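PDB 3NJ2: DUF269-containing protein from Cyanothece sp. ATCC 51142, which is of unknown molecular function but belongs to the DUF269 family and is associated with nitrogen fixation in this cyanobacterium. Local coordinates for residues 36-41 and 56-61; 41-46 and 92-97; 142-145 and 149-152. All coordinates share one frame; numbering follows the deposited sequence.

Interaction 1. Residues 36-41 and 56-61; sequences FLQSLV and WTDELV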
ATOM      1  N   PHE B  36       6.759  -7.685  21.664  1.00 11.36           N
ATOM      2  CA  PHE B  36       7.063  -7.073  20.373  1.00 10.33           C
ATOM      3  C   PHE B  36       8.284  -7.663  19.708  1.00 10.02           C
ATOM      4  O   PHE B  36       8.176  -8.054  18.576  1.00 12.46           O
ATOM      5  CB  PHE B  36       7.088  -5.521  20.366  1.00 12.27           C
ATOM      6  CG  PHE B  36       7.468  -5.025  19.032  1.00 10.46           C
ATOM      7  CD1 PHE B  36       6.512  -5.041  17.951  1.00 12.59           C
ATOM      8  CD2 PHE B  36       8.782  -4.556  18.783  1.00 13.16           C
ATOM      9  CE1 PHE B  36       6.906  -4.643  16.631  1.00 14.31           C
ATOM     10  CE2 PHE B  36       9.105  -4.190  17.501  1.00 13.95           C
ATOM     11  CZ  PHE B  36       8.194  -4.273  16.439  1.00 12.30           C
ATOM     12  N   LEU B  37       9.393  -7.701  20.446  1.00 12.25           N
ATOM     13  CA  LEU B  37      10.567  -8.258  19.803  1.00 12.81           C
ATOM     14  C   LEU B  37      10.398  -9.724  19.443  1.00 12.00           C
ATOM     15  O   LEU B  37      10.948 -10.178  18.447  1.00 12.20           O
ATOM     16  CB  LEU B  37      11.822  -7.983  20.675  1.00 12.30           C
ATOM     17  CG  LEU B  37      12.180  -6.534  20.962  1.00  9.95           C
ATOM     18  CD1 LEU B  37      13.422  -6.312  21.873  1.00 11.15           C
ATOM     19  CD2 LEU B  37      12.328  -5.798  19.626  1.00 12.35           C
ATOM     20  N   GLN B  38       9.687 -10.474  20.300  1.00 11.96           N
ATOM     21  CA  GLN B  38       9.386 -11.804  19.970  1.00 12.56           C
ATOM     22  C   GLN B  38       8.531 -11.925  18.661  1.00 13.35           C
ATOM     23  O   GLN B  38       8.768 -12.781  17.811  1.00 16.15           O
ATOM     24  CB  GLN B  38       8.839 -12.550  21.171  1.00 12.50           C
ATOM     25  CG  GLN B  38       9.948 -12.956  22.169  1.00 14.01           C
ATOM     26  CD  GLN B  38      10.915 -13.946  21.533  1.00 17.60           C
ATOM     27  OE1 GLN B  38      10.487 -15.033  21.083  1.00 19.76           O
ATOM     28  NE2 GLN B  38      12.198 -13.571  21.465  1.00 17.04           N
ATOM     29  N   SER B  39       7.549 -11.065  18.509  1.00 13.31           N
ATOM     30  CA  SER B  39       6.773 -11.011  17.307  1.00 13.59           C
ATOM     31  C   SER B  39       7.643 -10.690  16.125  1.00 12.48           C
ATOM     32  O   SER B  39       7.532 -11.309  15.126  1.00 13.68           O
ATOM     33  CB  SER B  39       5.703  -9.925  17.409  1.00 13.40           C
ATOM     34  OG  SER B  39       4.758 -10.119  16.373  1.00 18.43           O
ATOM     35  N   LEU B  40       8.555  -9.735  16.306  1.00 11.40           N
ATOM     36  CA  LEU B  40       9.412  -9.355  15.181  1.00 10.42           C
ATOM     37  C   LEU B  40      10.333 -10.520  14.776  1.00 12.07           C
ATOM     38  O   LEU B  40      10.496 -10.833  13.571  1.00 13.96           O
ATOM     39  CB  LEU B  40      10.238  -8.130  15.562  1.00 12.33           C
ATOM     40  CG  LEU B  40      11.187  -7.567  14.540  1.00 11.35           C
ATOM     41  CD1 LEU B  40      10.439  -7.247  13.191  1.00 16.56           C
ATOM     42  CD2 LEU B  40      11.974  -6.385  15.071  1.00 15.62           C
ATOM     43  N   VAL B  41      10.925 -11.167  15.784  1.00 12.55           N
ATOM     44  CA  VAL B  41      11.785 -12.382  15.487  1.00 14.57           C
ATOM     45  C   VAL B  41      10.988 -13.456  14.730  1.00 14.59           C
ATOM     46  O   VAL B  41      11.431 -14.032  13.714  1.00 14.98           O
ATOM     47  CB  VAL B  41      12.452 -13.041  16.764  1.00 15.21           C
ATOM     48  CG1 VAL B  41      13.188 -14.352  16.450  1.00 18.59           C
ATOM     49  CG2 VAL B  41      13.369 -12.075  17.425  1.00 16.53           C
ATOM     50  N   TRP B  56      20.953 -19.457  14.232  1.00 13.94           N
ATOM     51  CA  TRP B  56      21.382 -18.279  15.002  1.00 12.39           C
ATOM     52  C   TRP B  56      20.356 -17.834  16.045  1.00 13.38           C
ATOM     53  O   TRP B  56      19.178 -18.118  15.874  1.00 16.57           O
ATOM     54  CB  TRP B  56      21.665 -17.036  14.098  1.00 11.90           C
ATOM     55  CG  TRP B  56      22.667 -17.356  12.949  1.00 13.06           C
ATOM     56  CD1 TRP B  56      22.417 -17.444  11.581  1.00 12.64           C
ATOM     57  CD2 TRP B  56      24.057 -17.647  13.109  1.00 14.39           C
ATOM     58  NE1 TRP B  56      23.588 -17.787  10.913  1.00 15.22           N
ATOM     59  CE2 TRP B  56      24.588 -17.875  11.836  1.00 15.94           C
ATOM     60  CE3 TRP B  56      24.922 -17.662  14.230  1.00 14.92           C
ATOM     61  CZ2 TRP B  56      25.957 -18.191  11.627  1.00 15.25           C
ATOM     62  CZ3 TRP B  56      26.245 -17.995  14.040  1.00 16.34           C
ATOM     63  CH2 TRP B  56      26.759 -18.190  12.727  1.00 17.16           C
ATOM     64  N   THR B  57      20.857 -17.177  17.092  1.00 13.01           N
ATOM     65  CA  THR B  57      19.972 -16.647  18.110  1.00 15.72           C
ATOM     66  C   THR B  57      19.013 -15.597  17.646  1.00 14.44           C
ATOM     67  O   THR B  57      19.290 -14.888  16.653  1.00 14.25           O
ATOM     68  CB  THR B  57      20.708 -16.090  19.319  1.00 14.46           C
ATOM     69  OG1 THR B  57      21.538 -15.018  19.005  1.00 14.84           O
ATOM     70  CG2 THR B  57      21.639 -17.138  19.879  1.00 19.08           C
ATOM     71  N   ASP B  58      17.977 -15.418  18.445  1.00 15.08           N
ATOM     72  CA  ASP B  58      17.069 -14.282  18.201  1.00 13.32           C
ATOM     73  C   ASP B  58      17.794 -12.960  18.137  1.00 13.40           C
ATOM     74  O   ASP B  58      17.394 -12.140  17.350  1.00 15.34           O
ATOM     75  CB  ASP B  58      15.953 -14.241  19.265  1.00 14.39           C
ATOM     76  CG  ASP B  58      15.045 -15.467  19.253  1.00 12.38           C
ATOM     77  OD1 ASP B  58      14.974 -16.351  18.326  1.00 16.62           O
ATOM     78  OD2 ASP B  58      14.234 -15.493  20.247  1.00 19.21           O
ATOM     79  N   GLU B  59      18.775 -12.735  18.990  1.00 15.32           N
ATOM     80  CA  GLU B  59      19.464 -11.450  19.089  1.00 16.84           C
ATOM     81  C   GLU B  59      20.145 -11.183  17.761  1.00 15.50           C
ATOM     82  O   GLU B  59      20.169 -10.030  17.221  1.00 16.78           O
ATOM     83  CB  GLU B  59      20.521 -11.569  20.227  1.00 20.20           C
ATOM     84  CG  GLU B  59      19.830 -11.553  21.584  1.00 26.57           C
ATOM     85  CD  GLU B  59      19.166 -12.891  22.071  1.00 31.12           C
ATOM     86  OE1 GLU B  59      19.447 -14.000  21.593  1.00 28.46           O
ATOM     87  OE2 GLU B  59      18.344 -12.832  23.022  1.00 38.27           O
ATOM     88  N   LEU B  60      20.772 -12.202  17.198  1.00 15.70           N
ATOM     89  CA  LEU B  60      21.475 -12.001  15.940  1.00 16.48           C
ATOM     90  C   LEU B  60      20.503 -11.703  14.797  1.00 15.23           C
ATOM     91  O   LEU B  60      20.782 -10.860  13.862  1.00 17.01           O
ATOM     92  CB  LEU B  60      22.292 -13.240  15.587  1.00 16.91           C
ATOM     93  CG  LEU B  60      23.350 -13.031  14.542  1.00 17.52           C
ATOM     94  CD1 LEU B  60      24.248 -11.756  14.716  1.00 20.83           C
ATOM     95  CD2 LEU B  60      24.237 -14.347  14.402  1.00 17.17           C
ATOM     96  N   VAL B  61      19.368 -12.374  14.823  1.00 15.11           N
ATOM     97  CA  VAL B  61      18.341 -12.238  13.804  1.00 17.19           C
ATOM     98  C   VAL B  61      17.786 -10.809  13.707  1.00 17.34           C
ATOM     99  O   VAL B  61      17.609 -10.307  12.547  1.00 17.36           O
ATOM    100  CB  VAL B  61      17.278 -13.367  13.932  1.00 18.36           C
ATOM    101  CG1 VAL B  61      16.048 -13.051  13.055  1.00 20.49           C
ATOM    102  CG2 VAL B  61      17.942 -14.716  13.528  1.00 18.49           C
TER
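Asp58 and Gln38 both set CG beside the backbone N, opposite the carbonyl carbon, and a second bend in Gln38 (chi2 -64°) turns its amide toward the aspartate. Gln38 NE2 then donates to Asp58 OD2 over 3.1 Å in a nearly straight bond. The carboxylate oxygen lies in the plane of the amide, yet the N-H reaches it from above the carboxylate plane, and the two flat groups are turned 38° apart. Gln38 NE2 also gives a hydrogen bond to Val31 O, which fixes the rotation of the amide. The other oxygen, Asp58 OD1, rests 3.3 Å from Val41 CG1 and forms a salt bridge with Arg45. Val41 suits this spot because it turns both methyls to the aspartate: CG1 against the carboxylate, CG2 3.8 Å from Asp58 CB. With an alanine in place of Asp58, Arg45 would probably lose its charged mate and Gln38 NE2 one of its two acceptors. Thr57, N-cap of helix 58-62, accepts a weak bond from Leu60 N through OG1. Asp58 sits in the first turn, where its charge would probably suit the helix dipole; this is typical of a short N-capped helix docked on a longer one by a buried valine and a glutamine-aspartate hydrogen bond.

Interaction 2. Residues 41-46 and 92-97; sequences VQQIRA and YFRAIA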
ATOM      1  N   VAL B  41      10.925 -11.167  15.784  1.00 12.55           N
ATOM      2  CA  VAL B  41      11.785 -12.382  15.487  1.00 14.57           C
ATOM      3  C   VAL B  41      10.988 -13.456  14.730  1.00 14.59           C
ATOM      4  O   VAL B  41      11.431 -14.032  13.714  1.00 14.98           O
ATOM      5  CB  VAL B  41      12.452 -13.041  16.764  1.00 15.21           C
ATOM      6  CG1 VAL B  41      13.188 -14.352  16.450  1.00 18.59           C
ATOM      7  CG2 VAL B  41      13.369 -12.075  17.425  1.00 16.53           C
ATOM      8  N   GLN B  42       9.791 -13.708  15.198  1.00 15.32           N
ATOM      9  CA  GLN B  42       8.890 -14.676  14.498  1.00 17.08           C
ATOM     10  C   GLN B  42       8.692 -14.337  13.012  1.00 16.96           C
ATOM     11  O   GLN B  42       8.777 -15.183  12.110  1.00 15.82           O
ATOM     12  CB  GLN B  42       7.577 -14.779  15.206  1.00 17.30           C
ATOM     13  CG  GLN B  42       6.577 -15.738  14.550  1.00 24.43           C
ATOM     14  CD  GLN B  42       5.176 -15.651  15.212  1.00 33.51           C
ATOM     15  OE1 GLN B  42       4.879 -14.723  16.011  1.00 38.41           O
ATOM     16  NE2 GLN B  42       4.301 -16.585  14.842  1.00 36.18           N
ATOM     17  N   GLN B  43       8.422 -13.057  12.716  1.00 16.27           N
ATOM     18  CA  GLN B  43       8.213 -12.685  11.344  1.00 16.34           C
ATOM     19  C   GLN B  43       9.486 -12.828  10.514  1.00 15.42           C
ATOM     20  O   GLN B  43       9.447 -13.328   9.449  1.00 16.18           O
ATOM     21  CB  GLN B  43       7.625 -11.231  11.240  1.00 15.34           C
ATOM     22  CG  GLN B  43       6.245 -11.140  11.939  1.00 15.75           C
ATOM     23  CD  GLN B  43       5.133 -11.855  11.135  1.00 14.27           C
ATOM     24  OE1 GLN B  43       5.155 -11.856   9.915  1.00 20.69           O
ATOM     25  NE2 GLN B  43       4.190 -12.436  11.825  1.00 23.60           N
ATOM     26  N   ILE B  44      10.615 -12.400  11.038  1.00 14.04           N
ATOM     27  CA  ILE B  44      11.907 -12.453  10.301  1.00 15.05           C
ATOM     28  C   ILE B  44      12.163 -13.941   9.910  1.00 16.89           C
ATOM     29  O   ILE B  44      12.555 -14.254   8.768  1.00 17.32           O
ATOM     30  CB  ILE B  44      13.127 -11.845  11.090  1.00 17.29           C
ATOM     31  CG1 ILE B  44      13.000 -10.319  11.246  1.00 16.87           C
ATOM     32  CG2 ILE B  44      14.407 -12.131  10.302  1.00 17.94           C
ATOM     33  CD1 ILE B  44      13.164  -9.550   9.885  1.00 24.11           C
ATOM     34  N   ARG B  45      11.927 -14.843  10.875  1.00 15.61           N
ATOM     35  CA  ARG B  45      12.181 -16.284  10.621  1.00 16.70           C
ATOM     36  C   ARG B  45      11.222 -16.893   9.645  1.00 18.16           C
ATOM     37  O   ARG B  45      11.524 -17.880   8.936  1.00 19.44           O
ATOM     38  CB  ARG B  45      12.157 -17.068  11.937  1.00 15.10           C
ATOM     39  CG  ARG B  45      13.335 -16.625  12.917  1.00 15.25           C
ATOM     40  CD  ARG B  45      13.411 -17.560  14.134  1.00 11.69           C
ATOM     41  NE  ARG B  45      14.403 -17.300  15.199  1.00 14.93           N
ATOM     42  CZ  ARG B  45      15.714 -17.541  15.089  1.00 14.48           C
ATOM     43  NH1 ARG B  45      16.166 -18.127  13.988  1.00 14.23           N
ATOM     44  NH2 ARG B  45      16.496 -17.167  16.062  1.00 14.32           N
ATOM     45  N   ALA B  46      10.021 -16.337   9.599  1.00 18.36           N
ATOM     46  CA  ALA B  46       8.974 -16.867   8.731  1.00 21.50           C
ATOM     47  C   ALA B  46       9.241 -16.489   7.266  1.00 22.94           C
ATOM     48  O   ALA B  46       8.683 -17.108   6.371  1.00 25.18           O
ATOM     49  CB  ALA B  46       7.614 -16.298   9.215  1.00 19.53           C
ATOM     50  N   TYR B  92       8.698  -5.660  10.267  1.00  9.38           N
ATOM     51  CA  TYR B  92       8.351  -4.741  11.355  1.00  9.90           C
ATOM     52  C   TYR B  92       6.875  -4.489  11.393  1.00  8.84           C
ATOM     53  O   TYR B  92       6.197  -4.696  12.460  1.00  9.28           O
ATOM     54  CB  TYR B  92       9.149  -3.431  11.166  1.00  8.28           C
ATOM     55  CG  TYR B  92       8.913  -2.374  12.196  1.00  9.89           C
ATOM     56  CD1 TYR B  92       9.512  -2.455  13.485  1.00 10.59           C
ATOM     57  CD2 TYR B  92       8.149  -1.264  11.899  1.00 12.59           C
ATOM     58  CE1 TYR B  92       9.337  -1.440  14.453  1.00 12.78           C
ATOM     59  CE2 TYR B  92       8.023  -0.258  12.820  1.00 11.89           C
ATOM     60  CZ  TYR B  92       8.608  -0.369  14.096  1.00 13.52           C
ATOM     61  OH  TYR B  92       8.397   0.624  15.007  1.00 15.25           O
ATOM     62  N   PHE B  93       6.292  -4.135  10.251  1.00  8.37           N
ATOM     63  CA  PHE B  93       4.845  -3.870  10.239  1.00  8.61           C
ATOM     64  C   PHE B  93       4.000  -5.121  10.402  1.00 10.15           C
ATOM     65  O   PHE B  93       2.906  -5.033  10.961  1.00 10.77           O
ATOM     66  CB  PHE B  93       4.444  -2.909   9.102  1.00  9.92           C
ATOM     67  CG  PHE B  93       4.977  -1.505   9.359  1.00  9.51           C
ATOM     68  CD1 PHE B  93       4.284  -0.690  10.252  1.00 11.07           C
ATOM     69  CD2 PHE B  93       6.150  -1.000   8.692  1.00  9.63           C
ATOM     70  CE1 PHE B  93       4.808   0.498  10.531  1.00 11.84           C
ATOM     71  CE2 PHE B  93       6.684   0.232   9.019  1.00  9.81           C
ATOM     72  CZ  PHE B  93       5.989   0.989   9.945  1.00 11.03           C
ATOM     73  N   ARG B  94       4.500  -6.258   9.866  1.00 10.17           N
ATOM     74  CA  ARG B  94       3.774  -7.543  10.104  1.00 10.31           C
ATOM     75  C   ARG B  94       3.826  -7.931  11.557  1.00 10.57           C
ATOM     76  O   ARG B  94       2.847  -8.605  12.063  1.00 11.16           O
ATOM     77  CB  ARG B  94       4.444  -8.656   9.313  1.00 12.23           C
ATOM     78  CG  ARG B  94       4.068  -8.568   7.769  1.00 11.21           C
ATOM     79  CD  ARG B  94       5.091  -9.456   7.008  1.00 13.96           C
ATOM     80  NE  ARG B  94       4.699  -9.518   5.601  1.00 21.69           N
ATOM     81  CZ  ARG B  94       5.513  -9.866   4.596  1.00 24.04           C
ATOM     82  NH1 ARG B  94       6.808 -10.153   4.812  1.00 23.99           N
ATOM     83  NH2 ARG B  94       5.038  -9.848   3.366  1.00 28.90           N
ATOM     84  N   ALA B  95       4.894  -7.595  12.238  1.00 10.46           N
ATOM     85  CA  ALA B  95       5.059  -7.920  13.674  1.00  9.46           C
ATOM     86  C   ALA B  95       3.992  -7.108  14.485  1.00 10.44           C
ATOM     87  O   ALA B  95       3.362  -7.644  15.460  1.00 13.45           O
ATOM     88  CB  ALA B  95       6.466  -7.627  14.083  1.00 10.63           C
ATOM     89  N   ILE B  96       3.809  -5.843  14.057  1.00  9.98           N
ATOM     90  CA  ILE B  96       2.891  -4.943  14.705  1.00 10.32           C
ATOM     91  C   ILE B  96       1.478  -5.519  14.434  1.00 11.92           C
ATOM     92  O   ILE B  96       0.627  -5.676  15.381  1.00 10.86           O
ATOM     93  CB  ILE B  96       3.070  -3.523  14.138  1.00  9.76           C
ATOM     94  CG1 ILE B  96       4.311  -2.965  14.729  1.00  9.46           C
ATOM     95  CG2 ILE B  96       1.740  -2.616  14.546  1.00 13.03           C
ATOM     96  CD1 ILE B  96       4.793  -1.757  13.948  1.00 13.97           C
ATOM     97  N   ALA B  97       1.202  -5.909  13.199  1.00 11.33           N
ATOM     98  CA  ALA B  97      -0.109  -6.396  12.742  1.00 11.11           C
ATOM     99  C   ALA B  97      -0.438  -7.698  13.525  1.00 11.57           C
ATOM    100  O   ALA B  97      -1.521  -7.915  14.029  1.00 13.76           O
ATOM    101  CB  ALA B  97      -0.085  -6.666  11.267  1.00 11.01           C
TER
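Gln43 OE1 is the polar atom about which the contact gathers, and what surrounds it is the aliphatic part of Arg94: CB at 3.3 Å and CD at 3.8 Å. The glutamine chain reaches that place by folding at chi2 (-73°), which carries its amide across the arginine at about a right angle, with amide and guanidinium planes 47° apart. Arg94 runs extended from CG to NE, so its charged end leads away from the glutamine to a cation-pi contact with Tyr47. Nearer the backbone of the same glutamine, CG lies 3.8 Å from Ala95 N and 4.1 Å from Ala95 CB. Alanine fits here because its single methyl lets helix 35-46 come near helix 83-104, the CA atoms of Gln43 and Ala95 being 6.2 Å apart. The backbone of Ala95 also takes part in joining the two helices, since its carbonyl oxygen receives a hydrogen bond from Ser39. Glutamine and arginine suit this partly exposed junction because both have long aliphatic stems. The guanidinium alone leads away, while the amide oxygen lies against the arginine's methylenes, which implies a junction held between these segments by van der Waals packing, with no salt bridge or hydrogen bond joining them.

Interaction 3. Residues 142-145 and 149-152; sequences FGFD and KLND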
ATOM      1  N   PHE B 142      16.251   2.780   7.170  1.00 14.45           N
ATOM      2  CA  PHE B 142      15.339   2.219   8.210  1.00 13.58           C
ATOM      3  C   PHE B 142      16.183   1.587   9.291  1.00 14.67           C
ATOM      4  O   PHE B 142      17.066   0.765   9.013  1.00 14.62           O
ATOM      5  CB  PHE B 142      14.413   1.190   7.595  1.00 14.25           C
ATOM      6  CG  PHE B 142      13.414   0.666   8.532  1.00 15.02           C
ATOM      7  CD1 PHE B 142      12.323   1.459   8.933  1.00 18.83           C
ATOM      8  CD2 PHE B 142      13.604  -0.601   9.068  1.00 19.58           C
ATOM      9  CE1 PHE B 142      11.377   0.934   9.815  1.00 25.17           C
ATOM     10  CE2 PHE B 142      12.666  -1.137   9.906  1.00 20.68           C
ATOM     11  CZ  PHE B 142      11.608  -0.371  10.336  1.00 20.65           C
ATOM     12  N   GLY B 143      15.833   1.897  10.521  1.00 15.36           N
ATOM     13  CA  GLY B 143      16.599   1.326  11.646  1.00 15.40           C
ATOM     14  C   GLY B 143      16.437   2.180  12.895  1.00 15.52           C
ATOM     15  O   GLY B 143      15.769   3.260  12.868  1.00 16.69           O
ATOM     16  N   PHE B 144      17.000   1.670  14.012  1.00 13.38           N
ATOM     17  CA  PHE B 144      16.813   2.268  15.329  1.00 14.15           C
ATOM     18  C   PHE B 144      18.087   2.351  16.123  1.00 16.51           C
ATOM     19  O   PHE B 144      18.976   1.522  15.945  1.00 14.62           O
ATOM     20  CB  PHE B 144      15.788   1.437  16.131  1.00 13.75           C
ATOM     21  CG  PHE B 144      14.428   1.277  15.421  1.00 15.73           C
ATOM     22  CD1 PHE B 144      13.373   2.126  15.708  1.00 18.54           C
ATOM     23  CD2 PHE B 144      14.280   0.335  14.376  1.00 16.59           C
ATOM     24  CE1 PHE B 144      12.148   1.965  14.979  1.00 15.72           C
ATOM     25  CE2 PHE B 144      13.065   0.219  13.631  1.00 17.78           C
ATOM     26  CZ  PHE B 144      12.008   1.025  13.971  1.00 17.12           C
ATOM     27  N   ASP B 145      18.235   3.417  16.921  1.00 17.97           N
ATOM     28  CA  ASP B 145      19.497   3.547  17.680  1.00 20.33           C
ATOM     29  C   ASP B 145      19.860   2.397  18.596  1.00 19.37           C
ATOM     30  O   ASP B 145      21.019   2.105  18.777  1.00 20.58           O
ATOM     31  CB  ASP B 145      19.542   4.811  18.535  1.00 21.11           C
ATOM     32  CG  ASP B 145      19.383   6.085  17.715  1.00 27.12           C
ATOM     33  OD1 ASP B 145      19.580   6.065  16.467  1.00 29.06           O
ATOM     34  OD2 ASP B 145      19.027   7.105  18.378  1.00 30.53           O
ATOM     35  N   LYS B 149      14.815   1.415  21.723  1.00 17.49           N
ATOM     36  CA  LYS B 149      14.020   2.312  20.842  1.00 18.01           C
ATOM     37  C   LYS B 149      13.211   1.509  19.840  1.00 17.68           C
ATOM     38  O   LYS B 149      12.076   1.852  19.529  1.00 17.67           O
ATOM     39  CB  LYS B 149      14.885   3.328  20.122  1.00 19.91           C
ATOM     40  CG  LYS B 149      15.528   4.352  21.095  1.00 23.51           C
ATOM     41  CD  LYS B 149      16.067   5.494  20.277  1.00 33.14           C
ATOM     42  CE  LYS B 149      16.675   6.571  21.162  1.00 38.74           C
ATOM     43  NZ  LYS B 149      15.644   6.884  22.207  1.00 42.79           N
ATOM     44  N   LEU B 150      13.806   0.431  19.332  1.00 15.37           N
ATOM     45  CA  LEU B 150      13.018  -0.500  18.444  1.00 12.28           C
ATOM     46  C   LEU B 150      11.793  -1.061  19.203  1.00 14.07           C
ATOM     47  O   LEU B 150      10.660  -1.061  18.659  1.00 13.17           O
ATOM     48  CB  LEU B 150      13.983  -1.653  18.067  1.00 11.99           C
ATOM     49  CG  LEU B 150      13.288  -2.851  17.335  1.00 10.58           C
ATOM     50  CD1 LEU B 150      12.645  -2.441  16.016  1.00 12.21           C
ATOM     51  CD2 LEU B 150      14.302  -3.928  17.052  1.00 13.23           C
ATOM     52  N   ASN B 151      12.031  -1.546  20.408  1.00 14.10           N
ATOM     53  CA  ASN B 151      10.994  -2.214  21.114  1.00 14.57           C
ATOM     54  C   ASN B 151       9.885  -1.197  21.475  1.00 14.30           C
ATOM     55  O   ASN B 151       8.705  -1.468  21.300  1.00 13.18           O
ATOM     56  CB  ASN B 151      11.532  -2.823  22.398  1.00 15.52           C
ATOM     57  CG  ASN B 151      10.447  -3.456  23.154  1.00 15.31           C
ATOM     58  OD1 ASN B 151       9.759  -4.303  22.600  1.00 17.95           O
ATOM     59  ND2 ASN B 151      10.278  -3.095  24.433  1.00 17.98           N
ATOM     60  N   ASP B 152      10.314  -0.003  21.896  1.00 13.99           N
ATOM     61  CA  ASP B 152       9.330   0.959  22.351  1.00 16.90           C
ATOM     62  C   ASP B 152       8.507   1.478  21.165  1.00 15.64           C
ATOM     63  O   ASP B 152       7.258   1.640  21.268  1.00 14.77           O
ATOM     64  CB  ASP B 152       9.976   2.158  23.022  1.00 17.57           C
ATOM     65  CG  ASP B 152      10.653   1.822  24.386  1.00 22.92           C
ATOM     66  OD1 ASP B 152      10.414   0.745  24.992  1.00 21.71           O
ATOM     67  OD2 ASP B 152      11.465   2.670  24.822  1.00 28.02           O
TER
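Phe144 and Leu150 make the tight half of this contact. Leu150 CD1 lies over one face of the phenyl ring, 3.9 Å from its centroid and 26° off the ring normal, a CH-pi contact displaced toward the CD2-CE2 side; Phe144 CE2 and CD2 are each 3.6 Å from that methyl. The leucine holds CG opposite its own backbone N (chi1 171°), and together with the turn at chi2 this brings CD1 to the ring face while its CB stays 4.0 Å from Phe144 CG. Near the other side of the ring, Phe144 CD1 comes within 3.8 Å of Leu150 CA, so the phenylalanine covers the helix backbone as well as the side chain. A flat aromatic and a branched aliphatic residue suit this buried place, the one offering a broad face and the other a methyl to set against it.

The solvent side is looser. Lys149 lays its methylenes past Asp145, with CE 3.7 Å from Asp145 OD2, but the bend at its last torsion (chi4 -51°) leaves NZ 5.1 Å from that oxygen. Opposite charges at this separation probably attract only mildly. The firmer partner of the aspartate is Arg72, which forms a salt bridge with OD1, while the exposed lysine contributes mainly its hydrocarbon chain.

Beyond the two segments, Tyr92 of helix 83-104 meets both Phe144 and Leu150. The contact thus folds the segment that follows strand 129-136 back over the first turns of helix 147-167, where helices 35-46, through Leu37 and Leu40, and 83-104 both pack on Leu150.

Helix 35-46 ties the three contacts together. Interactions 1 and 2 have centres about 9 Å apart, share Val41 and alternate along the chain; Arg45, from the segment of interaction 2, reaches Asp58 of interaction 1 through NH2, 2.8 Å from OD1. Interaction 3 follows both in sequence, its centre about 13 Å from that of interaction 1 and about 14 Å from that of interaction 2. It joins the first where Leu37 CD2 packs 3.7 Å from Leu150 CD2, and the second where Tyr92 CE1 lies 3.7 Å from Phe144 CZ. Together they connect four helices through one partly buried, mainly apolar core, edged by charged pairs.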